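Local coordinates for S-M checkpoint control protein rad4 (Schizosaccharomyces pombe, PDB 4BU0) that acts as an essential signalling adaptor in DNA replication and S–M checkpoint control, its first two BRCT domains binding phosphorylated Crb2, at residues V44-A49 and K68-E73; G50-P55 and F103-C108; L109-Q114 and A144-G149; V139-A144 and K159-C164. All coordinates share one frame; numbering follows the deposited sequence.

In the fold
The four contacts lie in two tandem BRCT domains, each with a parallel sheet in strand order 2-1-3-4. Interaction 1 comes first along the chain and pairs strands 46-49 and 68-70 in BRCT 1; interaction 4 pairs the corresponding strands 141-144 and 161-163 in BRCT 2, and the centres of interactions 1 and 4 are about 26 Å apart. Interaction 2 bridges the domains: residues 50-55 continue from interaction 1, and residues 103-108 run into the strand used by interaction 3. Interactions 3 and 4 share Ala-144, have centres about 11 Å apart and alternate their segments along the chain. Interaction 3 carries the phosphopeptide-binding end of the second sheet, about 22 Å (nearest atoms) from interaction 1.

Interaction 1. Residues V44-A49 and K68-E73; sequences VTHLIA and KIMSSE
His-46, Leu-47 and Ile-48 lie in register with Lys-68, Ile-69 and Met-70, on strands 46-49 and 68-70, neighbours in the parallel sheet of BRCT 1. Helix 55-63 connects them, making a beta-alpha-beta unit, and the strand axes approach to 4.6 Å at an angle of 30°. A ladder of four backbone hydrogen bonds identifies the pairing: Thr-45 O receives Lys-68 N, Leu-47 N gives to Lys-68 O, Leu-47 O receives Met-70 N at 2.8 Å, and Ala-49 N gives to Met-70 O.

His-46 and Lys-68 lie side by side on one face of the sheet. Starting at His-46, CB stands 4.1 Å from Met-70 CG. The first torsion sets CG anti to the carbonyl carbon (chi1 -67°), and beyond it CD2 meets Lys-68 CB at 3.7 Å, while NE2 reaches Lys-68 CG, also at 3.7 Å. Met-70 CG lies in the ring plane at its edge, and Met-70 SD follows at that edge, 5.2 Å from the ring centroid. On the other flank ND1 shares a 2.7 Å hydrogen bond with Thr-45 OG1, which helps to set the ring's rotation; Phe-10 stacks on the ring as well. An alanine at His-46 would probably leave Thr-45 OG1 without its ring partner and open a gap beside the Lys-68 methylenes and Met-70 SD.

The opposite face pairs Ala-49 CB with Ile-69 CG2. Past the strands, a water donates to Ala-49 O and accepts from Ser-72 N at 2.9 Å.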
loop_
_atom_site.group_PDB
_atom_site.type_symbol
_atom_site.label_atom_id
_atom_site.label_comp_id
_atom_site.label_asym_id
_atom_site.label_seq_id
_atom_site.Cartn_x
_atom_site.Cartn_y
_atom_site.Cartn_z
ATOM N N VAL A 44 10.808 -4.837 14.836
ATOM C CA VAL A 44 9.469 -4.371 14.477
ATOM C C VAL A 44 8.580 -5.566 14.100
ATOM O O VAL A 44 9.018 -6.497 13.391
ATOM C CB VAL A 44 9.547 -3.323 13.341
ATOM C CG1 VAL A 44 8.178 -3.083 12.675
ATOM C CG2 VAL A 44 10.110 -2.015 13.868
ATOM N N THR A 45 7.316 -5.554 14.568
ATOM C CA THR A 45 6.380 -6.624 14.264
ATOM C C THR A 45 5.246 -6.120 13.350
ATOM O O THR A 45 4.620 -6.905 12.623
ATOM C CB THR A 45 5.811 -7.229 15.558
ATOM O OG1 THR A 45 5.097 -6.225 16.300
ATOM C CG2 THR A 45 6.902 -7.812 16.457
ATOM N N HIS A 46 4.897 -4.821 13.487
ATOM C CA HIS A 46 3.783 -4.226 12.772
ATOM C C HIS A 46 4.197 -2.879 12.241
ATOM O O HIS A 46 4.725 -2.060 12.998
ATOM C CB HIS A 46 2.569 -4.083 13.704
ATOM C CG HIS A 46 2.004 -5.413 14.121
ATOM N ND1 HIS A 46 2.701 -6.261 14.993
ATOM C CD2 HIS A 46 0.859 -6.037 13.737
ATOM C CE1 HIS A 46 1.974 -7.370 15.077
ATOM N NE2 HIS A 46 0.846 -7.277 14.368
ATOM N N LEU A 47 3.982 -2.650 10.928
ATOM C CA LEU A 47 4.312 -1.390 10.286
ATOM C C LEU A 47 3.002 -0.741 9.871
ATOM O O LEU A 47 2.281 -1.283 9.034
ATOM C CB LEU A 47 5.245 -1.614 9.067
ATOM C CG LEU A 47 5.605 -0.394 8.248
ATOM C CD1 LEU A 47 6.541 0.574 9.044
ATOM C CD2 LEU A 47 6.317 -0.831 6.939
ATOM N N ILE A 48 2.706 0.419 10.469
ATOM C CA ILE A 48 1.484 1.158 10.153
ATOM C C ILE A 48 1.864 2.072 8.994
ATOM O O ILE A 48 2.759 2.897 9.135
ATOM C CB ILE A 48 0.982 1.906 11.411
ATOM C CG1 ILE A 48 0.575 0.855 12.508
ATOM C CG2 ILE A 48 -0.212 2.830 11.027
ATOM C CD1 ILE A 48 0.346 1.507 13.865
ATOM N N ALA A 49 1.229 1.884 7.833
ATOM C CA ALA A 49 1.647 2.610 6.630
ATOM C C ALA A 49 0.571 3.498 6.038
ATOM O O ALA A 49 -0.591 3.082 5.949
ATOM C CB ALA A 49 2.063 1.593 5.582
ATOM N N LYS A 68 3.442 -7.317 9.739
ATOM C CA LYS A 68 2.109 -7.003 9.243
ATOM C C LYS A 68 2.030 -5.545 8.872
ATOM O O LYS A 68 2.463 -4.700 9.654
ATOM C CB LYS A 68 1.011 -7.302 10.293
ATOM C CG LYS A 68 1.057 -8.687 10.958
ATOM C CD LYS A 68 0.319 -9.740 10.188
ATOM C CE LYS A 68 0.521 -11.079 10.858
ATOM N NZ LYS A 68 0.771 -12.160 9.869
ATOM N N ILE A 69 1.487 -5.246 7.668
ATOM C CA ILE A 69 1.321 -3.859 7.222
ATOM C C ILE A 69 -0.101 -3.470 7.540
ATOM O O ILE A 69 -1.075 -4.031 7.042
ATOM C CB ILE A 69 1.715 -3.584 5.762
ATOM C CG1 ILE A 69 3.181 -3.998 5.528
ATOM C CG2 ILE A 69 1.522 -2.090 5.436
ATOM C CD1 ILE A 69 3.426 -4.242 4.145
ATOM N N MET A 70 -0.204 -2.494 8.464
ATOM C CA MET A 70 -1.449 -2.111 9.058
ATOM C C MET A 70 -1.957 -0.767 8.662
ATOM O O MET A 70 -1.194 0.141 8.347
ATOM C CB MET A 70 -1.226 -2.056 10.600
ATOM C CG MET A 70 -0.646 -3.340 11.215
ATOM S SD MET A 70 -1.681 -4.792 10.862
ATOM C CE MET A 70 -3.255 -4.319 11.645
ATOM N N SER A 71 -3.279 -0.635 8.724
ATOM C CA SER A 71 -3.944 0.635 8.488
ATOM C C SER A 71 -3.739 1.580 9.681
ATOM O O SER A 71 -3.596 1.134 10.840
ATOM C CB SER A 71 -5.428 0.381 8.266
ATOM O OG SER A 71 -6.181 1.582 8.321
ATOM N N SER A 72 -3.790 2.885 9.429
ATOM C CA SER A 72 -3.684 3.867 10.496
ATOM C C SER A 72 -4.798 3.762 11.519
ATOM O O SER A 72 -4.621 4.242 12.632
ATOM C CB SER A 72 -3.696 5.265 9.897
ATOM O OG SER A 72 -4.922 5.479 9.219
ATOM N N GLU A 73 -5.933 3.157 11.148
ATOM C CA GLU A 73 -7.070 3.066 12.063
ATOM C C GLU A 73 -6.916 1.928 13.076
ATOM O O GLU A 73 -7.670 1.887 14.054
ATOM C CB GLU A 73 -8.393 2.905 11.276
ATOM C CG GLU A 73 -8.761 1.475 10.886
ATOM C CD GLU A 73 -8.952 1.080 9.428
ATOM O OE1 GLU A 73 -9.496 1.899 8.652
ATOM O OE2 GLU A 73 -8.629 -0.084 9.081
HETATM O O HOH W 1 -3.231 3.810 6.707
#

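Interaction 2. Residues G50-P55 and F103-C108; sequences GDFDTP and FKCRVC
Phe-52 meets Phe-103, Lys-104 and Cys-105 where two BRCT domains abut: residues 50-55 form the loop between strand 46-49 and helix 55-63 of BRCT 1, and residues 103-108 lead into strand 106-110 of BRCT 2. The contact is made by side chains meeting side chains and backbone carbonyls, and by one water; the nearest pair of CA atoms, Asp-51 CA and Lys-104 CA, is 6.1 Å apart.

Aromatic contacts dominate. CB of Phe-52 points toward residues 103-108, and the first torsion (chi1 62°) puts CG between its own backbone N and carbonyl carbon, the crowded position. CD2 and CE2 make the ring's contacts. Two carbonyl oxygens approach the ring edge near its plane: Phe-103 O is 3.5 Å from CD2 of Phe-52, and Lys-104 O is 3.6 Å from its CE2. Cys-105 SG makes a sulfur-aromatic contact, oblique to the same ring and 4.3 Å from its centroid. Val-177 also touches both Phe-52 and Cys-105. The Phe-103 ring in turn presents its edge to the loop, with CE2 3.5 Å from Gly-50 O.

Among polar and aliphatic contacts, Asp-51 and Lys-104 cross at about a right angle. Asp-51 OD1 stands 3.8 Å from Lys-104 CB, so the carboxylate meets the base of the lysine chain and not its amine. That amine joins the domains through solvent: one water donates to Gly-50 O at 2.8 Å and accepts from Lys-104 NZ at 3.0 Å.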
loop_
_atom_site.group_PDB
_atom_site.type_symbol
_atom_site.label_atom_id
_atom_site.label_comp_id
_atom_site.label_asym_id
_atom_site.label_seq_id
_atom_site.Cartn_x
_atom_site.Cartn_y
_atom_site.Cartn_z
ATOM N N GLY A 50 0.992 4.683 5.572
ATOM C CA GLY A 50 0.101 5.639 4.922
ATOM C C GLY A 50 0.361 5.780 3.439
ATOM O O GLY A 50 -0.305 6.580 2.771
ATOM N N ASP A 51 1.340 4.999 2.923
ATOM C CA ASP A 51 1.786 4.999 1.525
ATOM C C ASP A 51 2.645 3.780 1.286
ATOM O O ASP A 51 3.191 3.229 2.245
ATOM C CB ASP A 51 2.598 6.281 1.228
ATOM C CG ASP A 51 2.772 6.622 -0.244
ATOM O OD1 ASP A 51 2.060 6.024 -1.084
ATOM O OD2 ASP A 51 3.546 7.554 -0.547
ATOM N N PHE A 52 2.800 3.369 0.032
ATOM C CA PHE A 52 3.665 2.255 -0.333
ATOM C C PHE A 52 5.020 2.759 -0.829
ATOM O O PHE A 52 5.964 1.973 -0.879
ATOM C CB PHE A 52 3.007 1.395 -1.442
ATOM C CG PHE A 52 2.782 2.168 -2.725
ATOM C CD1 PHE A 52 3.772 2.246 -3.687
ATOM C CD2 PHE A 52 1.587 2.832 -2.954
ATOM C CE1 PHE A 52 3.588 3.022 -4.847
ATOM C CE2 PHE A 52 1.396 3.586 -4.114
ATOM C CZ PHE A 52 2.396 3.672 -5.052
ATOM N N ASP A 53 5.117 4.045 -1.245
ATOM C CA ASP A 53 6.340 4.554 -1.850
ATOM C C ASP A 53 7.276 5.140 -0.803
ATOM O O ASP A 53 7.537 6.348 -0.794
ATOM C CB ASP A 53 6.022 5.599 -2.934
ATOM C CG ASP A 53 7.213 5.908 -3.820
ATOM O OD1 ASP A 53 8.246 5.207 -3.697
ATOM O OD2 ASP A 53 7.111 6.847 -4.647
ATOM N N THR A 54 7.741 4.287 0.098
ATOM C CA THR A 54 8.702 4.688 1.128
ATOM C C THR A 54 9.755 3.609 1.322
ATOM O O THR A 54 9.459 2.418 1.190
ATOM C CB THR A 54 8.037 4.972 2.511
ATOM O OG1 THR A 54 7.749 3.728 3.159
ATOM C CG2 THR A 54 6.812 5.884 2.439
ATOM N N PRO A 55 10.968 3.990 1.783
ATOM C CA PRO A 55 11.990 2.979 2.066
ATOM C C PRO A 55 11.571 1.925 3.117
ATOM O O PRO A 55 11.909 0.741 2.969
ATOM C CB PRO A 55 13.160 3.824 2.587
ATOM C CG PRO A 55 13.008 5.119 1.906
ATOM C CD PRO A 55 11.519 5.358 1.903
ATOM N N PHE A 103 -3.495 0.109 -1.435
ATOM C CA PHE A 103 -3.730 1.406 -0.832
ATOM C C PHE A 103 -2.817 2.436 -1.502
ATOM O O PHE A 103 -1.600 2.203 -1.650
ATOM C CB PHE A 103 -3.453 1.314 0.687
ATOM C CG PHE A 103 -3.795 2.562 1.445
ATOM C CD1 PHE A 103 -5.122 2.924 1.658
ATOM C CD2 PHE A 103 -2.798 3.391 1.928
ATOM C CE1 PHE A 103 -5.438 4.094 2.365
ATOM C CE2 PHE A 103 -3.113 4.550 2.639
ATOM C CZ PHE A 103 -4.430 4.890 2.853
ATOM N N LYS A 104 -3.424 3.550 -1.928
ATOM C CA LYS A 104 -2.762 4.689 -2.576
ATOM C C LYS A 104 -2.294 4.390 -4.004
ATOM O O LYS A 104 -1.710 5.288 -4.636
ATOM C CB LYS A 104 -1.590 5.271 -1.767
ATOM C CG LYS A 104 -2.043 5.988 -0.488
ATOM C CD LYS A 104 -2.632 7.355 -0.738
ATOM C CE LYS A 104 -2.606 8.206 0.512
ATOM N NZ LYS A 104 -3.728 7.882 1.431
ATOM N N CYS A 105 -2.575 3.190 -4.530
ATOM C CA CYS A 105 -2.249 2.940 -5.940
ATOM C C CYS A 105 -3.336 3.555 -6.794
ATOM O O CYS A 105 -4.516 3.483 -6.445
ATOM C CB CYS A 105 -2.123 1.451 -6.247
ATOM S SG CYS A 105 -0.702 0.661 -5.473
ATOM N N ARG A 106 -2.932 4.083 -7.957
ATOM C CA ARG A 106 -3.837 4.657 -8.963
ATOM C C ARG A 106 -3.403 3.978 -10.229
ATOM O O ARG A 106 -2.306 4.251 -10.722
ATOM C CB ARG A 106 -3.703 6.181 -9.028
ATOM C CG ARG A 106 -4.089 6.835 -7.701
ATOM C CD ARG A 106 -4.032 8.366 -7.766
ATOM N NE ARG A 106 -5.193 8.900 -8.480
ATOM C CZ ARG A 106 -6.384 9.121 -7.929
ATOM N NH1 ARG A 106 -6.586 8.874 -6.636
ATOM N NH2 ARG A 106 -7.385 9.582 -8.665
ATOM N N VAL A 107 -4.163 2.972 -10.637
ATOM C CA VAL A 107 -3.767 2.067 -11.696
ATOM C C VAL A 107 -4.530 2.331 -12.983
ATOM O O VAL A 107 -5.768 2.392 -12.980
ATOM C CB VAL A 107 -3.986 0.598 -11.247
ATOM C CG1 VAL A 107 -3.501 -0.377 -12.318
ATOM C CG2 VAL A 107 -3.276 0.309 -9.916
ATOM N N CYS A 108 -3.776 2.418 -14.080
ATOM C CA CYS A 108 -4.303 2.623 -15.430
ATOM C C CYS A 108 -3.866 1.427 -16.246
ATOM O O CYS A 108 -2.859 0.789 -15.901
ATOM C CB CYS A 108 -3.722 3.933 -15.971
ATOM S SG CYS A 108 -4.398 4.471 -17.561
HETATM O O HOH W 2 -2.302 8.020 4.090
#

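Interaction 3. Residues L109-Q114 and A144-G149; sequences LTNIGQ and AGTSSG
Thr-110 and Ala-144 form the last parallel bridge between the two central strands of the BRCT 2 sheet, at the end where the Crb2 phosphopeptide binds. Gly-145 N donates to Thr-110 O at 2.9 Å, and on the sheet face that Thr-110 and Ala-144 share, Thr-110 CG2 meets Ala-144 CB at 3.6 Å.

Beyond the strand, Asn-111 adopts a positive phi (61°) and points its side chain at the loop 144-149. Its amide nitrogen ND2 donates to two carbonyls, each close to the amide plane: Ser-148 O at 2.8 Å and, longer, Thr-146 O at 3.3 Å, where the donor sits above the carbonyl plane. Bonds to carbonyls on either side of the inverse gamma turn centred on Ser-147 would probably hold the amide flat. A beta carbon on Gly-145 would fall 1.9 Å from Asn-111 O, so the close approach demands glycine.

One water donates to both Thr-110 OG1 and Ser-148 O. Thr-110 OG1 and Asn-111 N also hydrogen-bond a modified side chain of the peptide, presumably its phosphothreonine. A hydroxyl at the end of the first strand, followed by a backbone N-H, is part of the phosphate-binding arrangement characteristic of phosphopeptide-recognising BRCT domains.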
loop_
_atom_site.group_PDB
_atom_site.type_symbol
_atom_site.label_atom_id
_atom_site.label_comp_id
_atom_site.label_asym_id
_atom_site.label_seq_id
_atom_site.Cartn_x
_atom_site.Cartn_y
_atom_site.Cartn_z
ATOM N N LEU A 109 -4.618 1.099 -17.309
ATOM C CA LEU A 109 -4.303 -0.025 -18.202
ATOM C C LEU A 109 -4.093 0.425 -19.644
ATOM O O LEU A 109 -4.706 1.408 -20.056
ATOM C CB LEU A 109 -5.523 -1.018 -18.200
ATOM C CG LEU A 109 -6.065 -1.449 -16.849
ATOM C CD1 LEU A 109 -7.180 -2.500 -17.006
ATOM C CD2 LEU A 109 -4.966 -2.054 -15.971
ATOM N N THR A 110 -3.287 -0.304 -20.416
ATOM C CA THR A 110 -3.204 -0.036 -21.851
ATOM C C THR A 110 -2.955 -1.314 -22.610
ATOM O O THR A 110 -2.222 -2.186 -22.138
ATOM C CB THR A 110 -2.142 1.030 -22.213
ATOM O OG1 THR A 110 -2.247 1.386 -23.608
ATOM C CG2 THR A 110 -0.709 0.603 -21.923
ATOM N N ASN A 111 -3.598 -1.446 -23.790
ATOM C CA ASN A 111 -3.320 -2.568 -24.706
ATOM C C ASN A 111 -3.615 -3.933 -24.099
ATOM O O ASN A 111 -2.799 -4.868 -24.223
ATOM C CB ASN A 111 -1.850 -2.517 -25.187
ATOM C CG ASN A 111 -1.467 -1.258 -25.938
ATOM O OD1 ASN A 111 -2.305 -0.592 -26.535
ATOM N ND2 ASN A 111 -0.195 -0.879 -25.850
ATOM N N ILE A 112 -4.747 -4.035 -23.421
ATOM C CA ILE A 112 -5.202 -5.292 -22.834
ATOM C C ILE A 112 -6.615 -5.511 -23.342
ATOM O O ILE A 112 -7.447 -4.606 -23.267
ATOM C CB ILE A 112 -5.127 -5.298 -21.275
ATOM C CG1 ILE A 112 -3.685 -5.050 -20.793
ATOM C CG2 ILE A 112 -5.690 -6.618 -20.694
ATOM C CD1 ILE A 112 -3.606 -4.622 -19.319
ATOM N N GLY A 113 -6.865 -6.713 -23.847
ATOM C CA GLY A 113 -8.176 -7.069 -24.356
ATOM C C GLY A 113 -9.135 -7.556 -23.296
ATOM O O GLY A 113 -8.758 -7.778 -22.146
ATOM N N GLN A 114 -10.384 -7.768 -23.706
ATOM C CA GLN A 114 -11.434 -8.286 -22.852
ATOM C C GLN A 114 -11.484 -9.802 -22.946
ATOM O O GLN A 114 -11.121 -10.337 -23.999
ATOM C CB GLN A 114 -12.801 -7.701 -23.246
ATOM C CG GLN A 114 -12.909 -6.196 -22.971
ATOM C CD GLN A 114 -12.947 -5.817 -21.511
ATOM O OE1 GLN A 114 -12.639 -6.602 -20.604
ATOM N NE2 GLN A 114 -13.257 -4.557 -21.259
ATOM N N ALA A 144 0.616 -2.546 -18.772
ATOM C CA ALA A 144 0.614 -2.528 -20.225
ATOM C C ALA A 144 0.685 -3.920 -20.810
ATOM O O ALA A 144 1.440 -4.745 -20.304
ATOM C CB ALA A 144 1.809 -1.716 -20.716
ATOM N N GLY A 145 -0.130 -4.174 -21.833
ATOM C CA GLY A 145 -0.076 -5.457 -22.537
ATOM C C GLY A 145 1.080 -5.485 -23.521
ATOM O O GLY A 145 1.647 -6.551 -23.779
ATOM N N THR A 146 1.425 -4.309 -24.085
ATOM C CA THR A 146 2.541 -4.123 -25.026
ATOM C C THR A 146 3.183 -2.773 -24.773
ATOM O O THR A 146 2.513 -1.869 -24.280
ATOM C CB THR A 146 2.099 -4.226 -26.501
ATOM O OG1 THR A 146 1.131 -3.220 -26.782
ATOM C CG2 THR A 146 1.588 -5.613 -26.891
ATOM N N SER A 147 4.481 -2.637 -25.101
ATOM C CA SER A 147 5.252 -1.409 -24.906
ATOM C C SER A 147 5.103 -0.454 -26.104
ATOM O O SER A 147 6.084 -0.138 -26.784
ATOM C CB SER A 147 6.723 -1.736 -24.659
ATOM O OG SER A 147 7.211 -2.534 -25.727
ATOM N N SER A 148 3.876 0.025 -26.347
ATOM C CA SER A 148 3.588 0.976 -27.427
ATOM C C SER A 148 2.273 1.700 -27.180
ATOM O O SER A 148 1.463 1.259 -26.353
ATOM C CB SER A 148 3.528 0.253 -28.776
ATOM O OG SER A 148 2.419 -0.624 -28.840
ATOM N N GLY A 149 2.044 2.781 -27.924
ATOM C CA GLY A 149 0.789 3.495 -27.800
ATOM C C GLY A 149 0.931 4.777 -27.010
ATOM O O GLY A 149 1.965 5.053 -26.386
HETATM O O HOH W 3 -0.214 2.812 -24.746
#

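Interaction 4. Residues V139-A144 and K159-C164; sequences VTHLIA and KINVVC
Ile-160 packs against Val-139 at the apolar start of this pairing, in the beta-alpha-beta unit of BRCT 2. The two side chains cross at about a right angle, with Val-139 CG1 4.0 Å from Ile-160 CG2, while Ile-160 CG1 lies 3.6 Å from Val-139 O. On the face of Leu-142 and Val-162, Val-162 CG1 touches Ala-144 CB at 3.8 Å; on the other, Ile-143 CG1 and Val-163 CG2 approach to 4.0 Å.

Between these layers three backbone bonds set the parallel register: Leu-142 N gives to Asn-161 O at 2.8 Å in a nearly straight bond (174° at the hydrogen), Val-163 N to Leu-142 O, and Ala-144 N to Val-163 O.

The polar edge is formed by His-141 and Asn-161, side by side and pointing the same way. Asn-161 CG is anti to its carbonyl carbon (chi1 -61°), and the amide beyond it sets ND2 over one face of the imidazole, 3.5 Å from His-141 NE2, with ring and amide planes 53° apart. His-141 ND1 shares a 2.7 Å hydrogen bond with Thr-140 OG1, which together with the stacked Trp-167 would restrain the turn of the imidazole. An alanine at His-141 would probably leave Thr-140 OG1 without its ring partner, and Asn-161 ND2 and Trp-167 without the imidazole they pack on.

Outside the pair, strand 106-110 bonds along the far side of strand 141-144, helix 150-157 covers the Leu-142 and Val-162 face through Ala-155, and Pro-180 touches Asn-161 and Val-163.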
loop_
_atom_site.group_PDB
_atom_site.type_symbol
_atom_site.label_atom_id
_atom_site.label_comp_id
_atom_site.label_asym_id
_atom_site.label_seq_id
_atom_site.Cartn_x
_atom_site.Cartn_y
_atom_site.Cartn_z
ATOM N N VAL A 139 -1.189 9.023 -11.939
ATOM C CA VAL A 139 -1.269 7.562 -11.950
ATOM C C VAL A 139 0.035 7.011 -11.391
ATOM O O VAL A 139 1.132 7.550 -11.664
ATOM C CB VAL A 139 -1.562 7.079 -13.397
ATOM C CG1 VAL A 139 -1.210 5.599 -13.612
ATOM C CG2 VAL A 139 -3.028 7.374 -13.770
ATOM N N THR A 140 -0.060 5.922 -10.603
ATOM C CA THR A 140 1.129 5.347 -9.994
ATOM C C THR A 140 1.665 4.170 -10.801
ATOM O O THR A 140 2.871 3.875 -10.760
ATOM C CB THR A 140 0.856 4.922 -8.541
ATOM O OG1 THR A 140 -0.120 3.875 -8.494
ATOM C CG2 THR A 140 0.398 6.114 -7.666
ATOM N N HIS A 141 0.747 3.434 -11.473
ATOM C CA HIS A 141 1.133 2.264 -12.249
ATOM C C HIS A 141 0.326 2.168 -13.492
ATOM O O HIS A 141 -0.896 2.207 -13.413
ATOM C CB HIS A 141 0.912 0.948 -11.457
ATOM C CG HIS A 141 1.687 0.878 -10.170
ATOM N ND1 HIS A 141 1.260 1.558 -9.029
ATOM C CD2 HIS A 141 2.866 0.255 -9.899
ATOM C CE1 HIS A 141 2.175 1.294 -8.088
ATOM N NE2 HIS A 141 3.159 0.515 -8.571
ATOM N N LEU A 142 1.005 2.009 -14.625
ATOM C CA LEU A 142 0.335 1.698 -15.872
ATOM C C LEU A 142 0.605 0.227 -16.180
ATOM O O LEU A 142 1.763 -0.123 -16.365
ATOM C CB LEU A 142 0.884 2.599 -17.008
ATOM C CG LEU A 142 0.353 2.232 -18.399
ATOM C CD1 LEU A 142 -1.118 2.486 -18.507
ATOM C CD2 LEU A 142 1.120 2.996 -19.495
ATOM N N ILE A 143 -0.434 -0.614 -16.204
ATOM C CA ILE A 143 -0.254 -2.020 -16.571
ATOM C C ILE A 143 -0.421 -2.088 -18.071
ATOM O O ILE A 143 -1.494 -1.724 -18.589
ATOM C CB ILE A 143 -1.262 -2.918 -15.835
ATOM C CG1 ILE A 143 -1.080 -2.815 -14.292
ATOM C CG2 ILE A 143 -1.080 -4.371 -16.338
ATOM C CD1 ILE A 143 -2.193 -3.539 -13.520
ATOM N N ALA A 144 0.616 -2.546 -18.772
ATOM C CA ALA A 144 0.614 -2.528 -20.225
ATOM C C ALA A 144 0.685 -3.920 -20.810
ATOM O O ALA A 144 1.440 -4.745 -20.304
ATOM C CB ALA A 144 1.809 -1.716 -20.716
ATOM N N LYS A 159 7.386 9.720 -16.166
ATOM C CA LYS A 159 8.143 8.828 -15.271
ATOM C C LYS A 159 7.201 7.981 -14.400
ATOM O O LYS A 159 7.440 7.764 -13.205
ATOM C CB LYS A 159 9.156 9.626 -14.415
ATOM C CG LYS A 159 10.192 10.327 -15.312
ATOM C CD LYS A 159 11.338 10.981 -14.539
ATOM C CE LYS A 159 12.071 12.018 -15.372
ATOM N NZ LYS A 159 12.575 11.476 -16.671
ATOM N N ILE A 160 6.089 7.524 -15.027
ATOM C CA ILE A 160 5.126 6.652 -14.359
ATOM C C ILE A 160 5.562 5.206 -14.576
ATOM O O ILE A 160 5.939 4.844 -15.684
ATOM C CB ILE A 160 3.712 6.902 -14.904
ATOM C CG1 ILE A 160 3.213 8.314 -14.513
ATOM C CG2 ILE A 160 2.738 5.791 -14.448
ATOM C CD1 ILE A 160 1.964 8.740 -15.228
ATOM N N ASN A 161 5.491 4.385 -13.510
ATOM C CA ASN A 161 5.825 2.963 -13.604
ATOM C C ASN A 161 5.007 2.278 -14.682
ATOM O O ASN A 161 3.772 2.431 -14.686
ATOM C CB ASN A 161 5.509 2.270 -12.273
ATOM C CG ASN A 161 6.251 2.768 -11.067
ATOM O OD1 ASN A 161 7.411 3.213 -11.169
ATOM N ND2 ASN A 161 5.604 2.692 -9.898
ATOM N N VAL A 162 5.676 1.517 -15.566
ATOM C CA VAL A 162 5.016 0.718 -16.586
ATOM C C VAL A 162 5.355 -0.703 -16.254
ATOM O O VAL A 162 6.535 -1.060 -16.231
ATOM C CB VAL A 162 5.435 1.090 -18.018
ATOM C CG1 VAL A 162 4.661 0.232 -19.026
ATOM C CG2 VAL A 162 5.189 2.588 -18.275
ATOM N N VAL A 163 4.334 -1.497 -15.923
ATOM C CA VAL A 163 4.564 -2.879 -15.513
ATOM C C VAL A 163 3.679 -3.837 -16.288
ATOM O O VAL A 163 2.643 -3.446 -16.843
ATOM C CB VAL A 163 4.264 -3.030 -13.992
ATOM C CG1 VAL A 163 5.259 -2.243 -13.141
ATOM C CG2 VAL A 163 2.818 -2.628 -13.625
ATOM N N CYS A 164 4.081 -5.106 -16.317
ATOM C CA CYS A 164 3.182 -6.128 -16.841
ATOM C C CYS A 164 2.210 -6.551 -15.725
ATOM O O CYS A 164 2.417 -6.220 -14.541
ATOM C CB CYS A 164 3.930 -7.320 -17.406
ATOM S SG CYS A 164 4.905 -8.183 -16.180
#